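Long-range contact in agrobacterium tumefaciens DPS (Agrobacterium tumefaciens, PDB 1O9R), which protects DNA from oxidative damage by oxidising ferrous iron with hydrogen peroxide and storing it as a ferric mineral inside a hollow dodecamer, without binding DNA: residues H104-Y114 / L151-K161. Numbering follows the deposited sequence.
Sequences HDHLDALIERY and LWFLEAHVQEK
Leu154 pushes from helix 134-156 into the hole formed by Leu107, Leu110, Ile111 and Tyr114 of helix 103-130, a knob-into-hole fit. Its CB lies 3.6 Å from Ile111 CG1, the two side chains lying alongside and pointing opposite ways. With chi1 at -65°, CG stands opposite the carbonyl carbon, and beyond it the branches part. CD1 sits over one face of the Tyr114 ring, a CH-pi contact 3.9 Å from the centroid, while CD2 meets Leu107 CD2 at 3.8 Å. A forked aliphatic residue suits this place, since each methyl finds its own apolar surface. Tyrosine packs its aromatic face in the core while its OH bonds to Thr36 OG1 on helix 12-42.

Ile111 spreads its branches along segment 151-161. CD1 meets Val158 CG2 tip to tip (3.8 Å), and CG2 rests 3.7 Å from Glu155 OE1. Both Glu155 oxygens are satisfied by a neighbouring subunit, OE1 by Lys7 N and OE2 by Thr6 OG1. Val158 CG1 touches both Leu107 CD1 and the His104 ring; branching at CB lets Ile111 and Val158 each offer methyls to two neighbours. Leu107 CD1 also touches His157 CB, whose ring is steadied by the hydrogen bond that ND1 donates to Phe153 O. Interlocked apolar side chains between segments 104-114 and 151-156, whose axes cross at -150°, are typical of the ferritin-like four-helix bundle, here joining its last two long helices.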
loop_
_atom_site.group_PDB
_atom_site.type_symbol
_atom_site.label_atom_id
_atom_site.label_comp_id
_atom_site.label_asym_id
_atom_site.label_seq_id
_atom_site.Cartn_x
_atom_site.Cartn_y
_atom_site.Cartn_z
ATOM N N HIS A 104 -22.854 24.311 -16.992
ATOM C CA HIS A 104 -22.319 25.689 -17.106
ATOM C C HIS A 104 -22.895 26.569 -15.999
ATOM O O HIS A 104 -22.169 27.469 -15.564
ATOM C CB HIS A 104 -22.751 26.244 -18.487
ATOM C CG HIS A 104 -21.925 27.403 -18.968
ATOM N ND1 HIS A 104 -21.787 27.616 -20.323
ATOM C CD2 HIS A 104 -21.233 28.334 -18.320
ATOM C CE1 HIS A 104 -20.993 28.690 -20.478
ATOM N NE2 HIS A 104 -20.637 29.154 -19.284
ATOM N N ASP A 105 -24.167 26.424 -15.613
ATOM C CA ASP A 105 -24.762 27.262 -14.575
ATOM C C ASP A 105 -24.128 27.008 -13.211
ATOM O O ASP A 105 -23.823 27.940 -12.462
ATOM C CB ASP A 105 -26.300 27.102 -14.514
ATOM C CG ASP A 105 -27.054 27.641 -15.721
ATOM O OD1 ASP A 105 -26.463 28.525 -16.319
ATOM O OD2 ASP A 105 -28.154 27.100 -15.944
ATOM N N HIS A 106 -23.791 25.724 -12.949
ATOM C CA HIS A 106 -23.083 25.446 -11.688
ATOM C C HIS A 106 -21.679 25.964 -11.773
ATOM O O HIS A 106 -21.247 26.481 -10.745
ATOM C CB HIS A 106 -23.043 23.894 -11.506
ATOM C CG HIS A 106 -24.285 23.321 -10.890
ATOM N ND1 HIS A 106 -24.718 23.514 -9.594
ATOM C CD2 HIS A 106 -25.260 22.554 -11.480
ATOM C CE1 HIS A 106 -25.874 22.897 -9.376
ATOM N NE2 HIS A 106 -26.216 22.328 -10.525
ATOM N N LEU A 107 -20.977 25.784 -12.910
ATOM C CA LEU A 107 -19.629 26.348 -12.995
ATOM C C LEU A 107 -19.636 27.859 -12.750
ATOM O O LEU A 107 -18.771 28.325 -12.019
ATOM C CB LEU A 107 -19.020 26.066 -14.370
ATOM C CG LEU A 107 -18.665 24.576 -14.619
ATOM C CD1 LEU A 107 -18.321 24.326 -16.079
ATOM C CD2 LEU A 107 -17.479 24.205 -13.709
ATOM N N ASP A 108 -20.624 28.593 -13.327
ATOM C CA ASP A 108 -20.556 30.053 -13.049
ATOM C C ASP A 108 -20.824 30.351 -11.596
ATOM O O ASP A 108 -20.178 31.255 -11.043
ATOM C CB ASP A 108 -21.666 30.719 -13.930
ATOM C CG ASP A 108 -21.280 30.830 -15.380
ATOM O OD1 ASP A 108 -22.256 30.939 -16.193
ATOM O OD2 ASP A 108 -20.094 30.842 -15.759
ATOM N N ALA A 109 -21.732 29.646 -10.929
ATOM C CA ALA A 109 -22.059 29.853 -9.531
ATOM C C ALA A 109 -20.859 29.497 -8.603
ATOM O O ALA A 109 -20.554 30.199 -7.637
ATOM C CB ALA A 109 -23.345 29.106 -9.147
ATOM N N LEU A 110 -20.207 28.400 -9.008
ATOM C CA LEU A 110 -19.014 27.995 -8.249
ATOM C C LEU A 110 -17.874 28.990 -8.454
ATOM O O LEU A 110 -17.170 29.307 -7.493
ATOM C CB LEU A 110 -18.569 26.593 -8.738
ATOM C CG LEU A 110 -19.485 25.452 -8.310
ATOM C CD1 LEU A 110 -19.196 24.237 -9.168
ATOM C CD2 LEU A 110 -19.323 25.153 -6.816
ATOM N N ILE A 111 -17.678 29.447 -9.676
ATOM C CA ILE A 111 -16.586 30.414 -9.950
ATOM C C ILE A 111 -16.775 31.679 -9.116
ATOM O O ILE A 111 -15.846 32.211 -8.546
ATOM C CB ILE A 111 -16.518 30.736 -11.434
ATOM C CG1 ILE A 111 -15.931 29.521 -12.195
ATOM C CG2 ILE A 111 -15.679 31.999 -11.723
ATOM C CD1 ILE A 111 -16.202 29.513 -13.690
ATOM N N GLU A 112 -18.054 32.145 -8.978
ATOM C CA GLU A 112 -18.230 33.348 -8.170
ATOM C C GLU A 112 -17.803 33.124 -6.720
ATOM O O GLU A 112 -17.175 34.001 -6.123
ATOM C CB GLU A 112 -19.688 33.841 -8.227
ATOM C CG GLU A 112 -20.099 34.420 -9.572
ATOM C CD GLU A 112 -21.491 35.057 -9.545
ATOM O OE1 GLU A 112 -22.203 35.062 -8.498
ATOM O OE2 GLU A 112 -21.826 35.574 -10.641
ATOM N N ARG A 113 -18.183 31.968 -6.179
ATOM C CA ARG A 113 -17.942 31.721 -4.732
ATOM C C ARG A 113 -16.487 31.375 -4.513
ATOM O O ARG A 113 -15.928 31.756 -3.484
ATOM C CB ARG A 113 -18.989 30.720 -4.203
ATOM C CG ARG A 113 -20.387 31.397 -4.208
ATOM C CD ARG A 113 -21.482 30.335 -4.060
ATOM N NE ARG A 113 -22.809 31.004 -4.034
ATOM C CZ ARG A 113 -23.413 31.443 -5.135
ATOM N NH1 ARG A 113 -22.924 31.357 -6.341
ATOM N NH2 ARG A 113 -24.632 32.075 -5.033
ATOM N N TYR A 114 -15.946 30.503 -5.355
ATOM C CA TYR A 114 -14.530 30.193 -5.228
ATOM C C TYR A 114 -13.668 31.435 -5.396
ATOM O O TYR A 114 -12.671 31.606 -4.681
ATOM C CB TYR A 114 -14.083 29.127 -6.291
ATOM C CG TYR A 114 -14.249 27.711 -5.742
ATOM C CD1 TYR A 114 -13.091 26.998 -5.401
ATOM C CD2 TYR A 114 -15.482 27.126 -5.659
ATOM C CE1 TYR A 114 -13.282 25.674 -4.916
ATOM C CE2 TYR A 114 -15.675 25.852 -5.152
ATOM C CZ TYR A 114 -14.530 25.169 -4.802
ATOM O OH TYR A 114 -14.678 23.881 -4.261
ATOM N N LEU A 151 -9.740 27.550 -8.489
ATOM C CA LEU A 151 -10.445 28.578 -9.257
ATOM C C LEU A 151 -10.054 28.506 -10.714
ATOM O O LEU A 151 -10.939 28.580 -11.596
ATOM C CB LEU A 151 -10.066 29.956 -8.622
ATOM C CG LEU A 151 -10.663 31.163 -9.423
ATOM C CD1 LEU A 151 -12.183 31.164 -9.402
ATOM C CD2 LEU A 151 -10.065 32.447 -8.858
ATOM N N TRP A 152 -8.762 28.339 -10.995
ATOM C CA TRP A 152 -8.317 28.197 -12.389
ATOM C C TRP A 152 -8.930 26.932 -12.979
ATOM O O TRP A 152 -9.447 27.013 -14.105
ATOM C CB TRP A 152 -6.790 28.129 -12.428
ATOM C CG TRP A 152 -6.213 27.460 -13.627
ATOM C CD1 TRP A 152 -6.547 27.729 -14.951
ATOM C CD2 TRP A 152 -5.271 26.422 -13.681
ATOM N NE1 TRP A 152 -5.846 26.891 -15.811
ATOM C CE2 TRP A 152 -5.036 26.097 -15.047
ATOM C CE3 TRP A 152 -4.551 25.732 -12.685
ATOM C CZ2 TRP A 152 -4.160 25.096 -15.444
ATOM C CZ3 TRP A 152 -3.660 24.756 -13.106
ATOM C CH2 TRP A 152 -3.471 24.432 -14.477
ATOM N N PHE A 153 -8.946 25.823 -12.286
ATOM C CA PHE A 153 -9.584 24.621 -12.884
ATOM C C PHE A 153 -11.038 24.886 -13.241
ATOM O O PHE A 153 -11.476 24.449 -14.343
ATOM C CB PHE A 153 -9.508 23.465 -11.870
ATOM C CG PHE A 153 -8.223 22.683 -11.880
ATOM C CD1 PHE A 153 -8.151 21.538 -11.083
ATOM C CD2 PHE A 153 -7.077 23.022 -12.549
ATOM C CE1 PHE A 153 -7.043 20.691 -11.078
ATOM C CE2 PHE A 153 -5.945 22.234 -12.566
ATOM C CZ PHE A 153 -5.914 21.073 -11.820
ATOM N N LEU A 154 -11.791 25.581 -12.408
ATOM C CA LEU A 154 -13.175 25.922 -12.752
ATOM C C LEU A 154 -13.265 26.850 -13.960
ATOM O O LEU A 154 -13.979 26.587 -14.939
ATOM C CB LEU A 154 -13.888 26.568 -11.559
ATOM C CG LEU A 154 -14.079 25.628 -10.347
ATOM C CD1 LEU A 154 -14.483 26.438 -9.127
ATOM C CD2 LEU A 154 -15.169 24.576 -10.694
ATOM N N GLU A 155 -12.470 27.929 -13.895
ATOM C CA GLU A 155 -12.553 28.935 -14.975
ATOM C C GLU A 155 -12.046 28.369 -16.290
ATOM O O GLU A 155 -12.599 28.766 -17.387
ATOM C CB GLU A 155 -11.698 30.157 -14.572
ATOM C CG GLU A 155 -12.367 30.957 -13.476
ATOM C CD GLU A 155 -11.554 32.173 -13.039
ATOM O OE1 GLU A 155 -12.249 33.159 -12.659
ATOM O OE2 GLU A 155 -10.313 32.168 -13.085
ATOM N N ALA A 156 -11.104 27.444 -16.286
ATOM C CA ALA A 156 -10.606 26.878 -17.508
ATOM C C ALA A 156 -11.650 26.035 -18.264
ATOM O O ALA A 156 -11.478 25.857 -19.471
ATOM C CB ALA A 156 -9.350 26.037 -17.317
ATOM N N HIS A 157 -12.743 25.702 -17.613
ATOM C CA HIS A 157 -13.827 24.996 -18.300
ATOM C C HIS A 157 -14.714 25.989 -19.051
ATOM O O HIS A 157 -15.434 25.503 -19.936
ATOM C CB HIS A 157 -14.714 24.260 -17.287
ATOM C CG HIS A 157 -14.158 22.979 -16.755
ATOM N ND1 HIS A 157 -13.302 22.891 -15.664
ATOM C CD2 HIS A 157 -14.344 21.701 -17.194
ATOM C CE1 HIS A 157 -12.971 21.610 -15.499
ATOM N NE2 HIS A 157 -13.598 20.855 -16.395
ATOM N N VAL A 158 -14.643 27.274 -18.764
ATOM C CA VAL A 158 -15.585 28.210 -19.411
ATOM C C VAL A 158 -14.811 29.278 -20.176
ATOM O O VAL A 158 -15.466 29.940 -21.008
ATOM C CB VAL A 158 -16.526 28.906 -18.413
ATOM C CG1 VAL A 158 -17.309 27.882 -17.577
ATOM C CG2 VAL A 158 -15.823 29.871 -17.432
ATOM N N GLN A 159 -13.487 29.352 -20.044
ATOM C CA GLN A 159 -12.741 30.402 -20.749
ATOM C C GLN A 159 -12.712 30.181 -22.258
ATOM O O GLN A 159 -12.543 31.179 -22.973
ATOM C CB GLN A 159 -11.313 30.549 -20.204
ATOM C CG GLN A 159 -11.323 31.234 -18.836
ATOM C CD GLN A 159 -10.071 30.969 -18.047
ATOM O OE1 GLN A 159 -9.485 29.894 -18.188
ATOM N NE2 GLN A 159 -9.653 31.930 -17.237
ATOM N N GLU A 160 -12.853 28.944 -22.689
ATOM C CA GLU A 160 -13.042 28.672 -24.127
ATOM C C GLU A 160 -14.231 27.726 -24.189
ATOM O O GLU A 160 -14.643 27.048 -23.218
ATOM C CB GLU A 160 -11.816 28.101 -24.824
ATOM C CG GLU A 160 -10.610 28.946 -24.899
ATOM C CD GLU A 160 -10.665 30.041 -25.945
ATOM O OE1 GLU A 160 -11.617 30.116 -26.730
ATOM O OE2 GLU A 160 -9.747 30.846 -25.912
ATOM N N LYS A 161 -14.916 27.672 -25.354
ATOM C CA LYS A 161 -16.125 26.893 -25.521
ATOM C C LYS A 161 -15.912 25.661 -26.399
ATOM O O LYS A 161 -16.825 24.903 -26.736
ATOM C CB LYS A 161 -17.155 27.792 -26.276
ATOM C CG LYS A 161 -17.406 29.061 -25.415
ATOM C CD LYS A 161 -18.627 29.823 -25.952
ATOM C CE LYS A 161 -18.821 31.134 -25.220
ATOM N NZ LYS A 161 -19.250 30.905 -23.809
#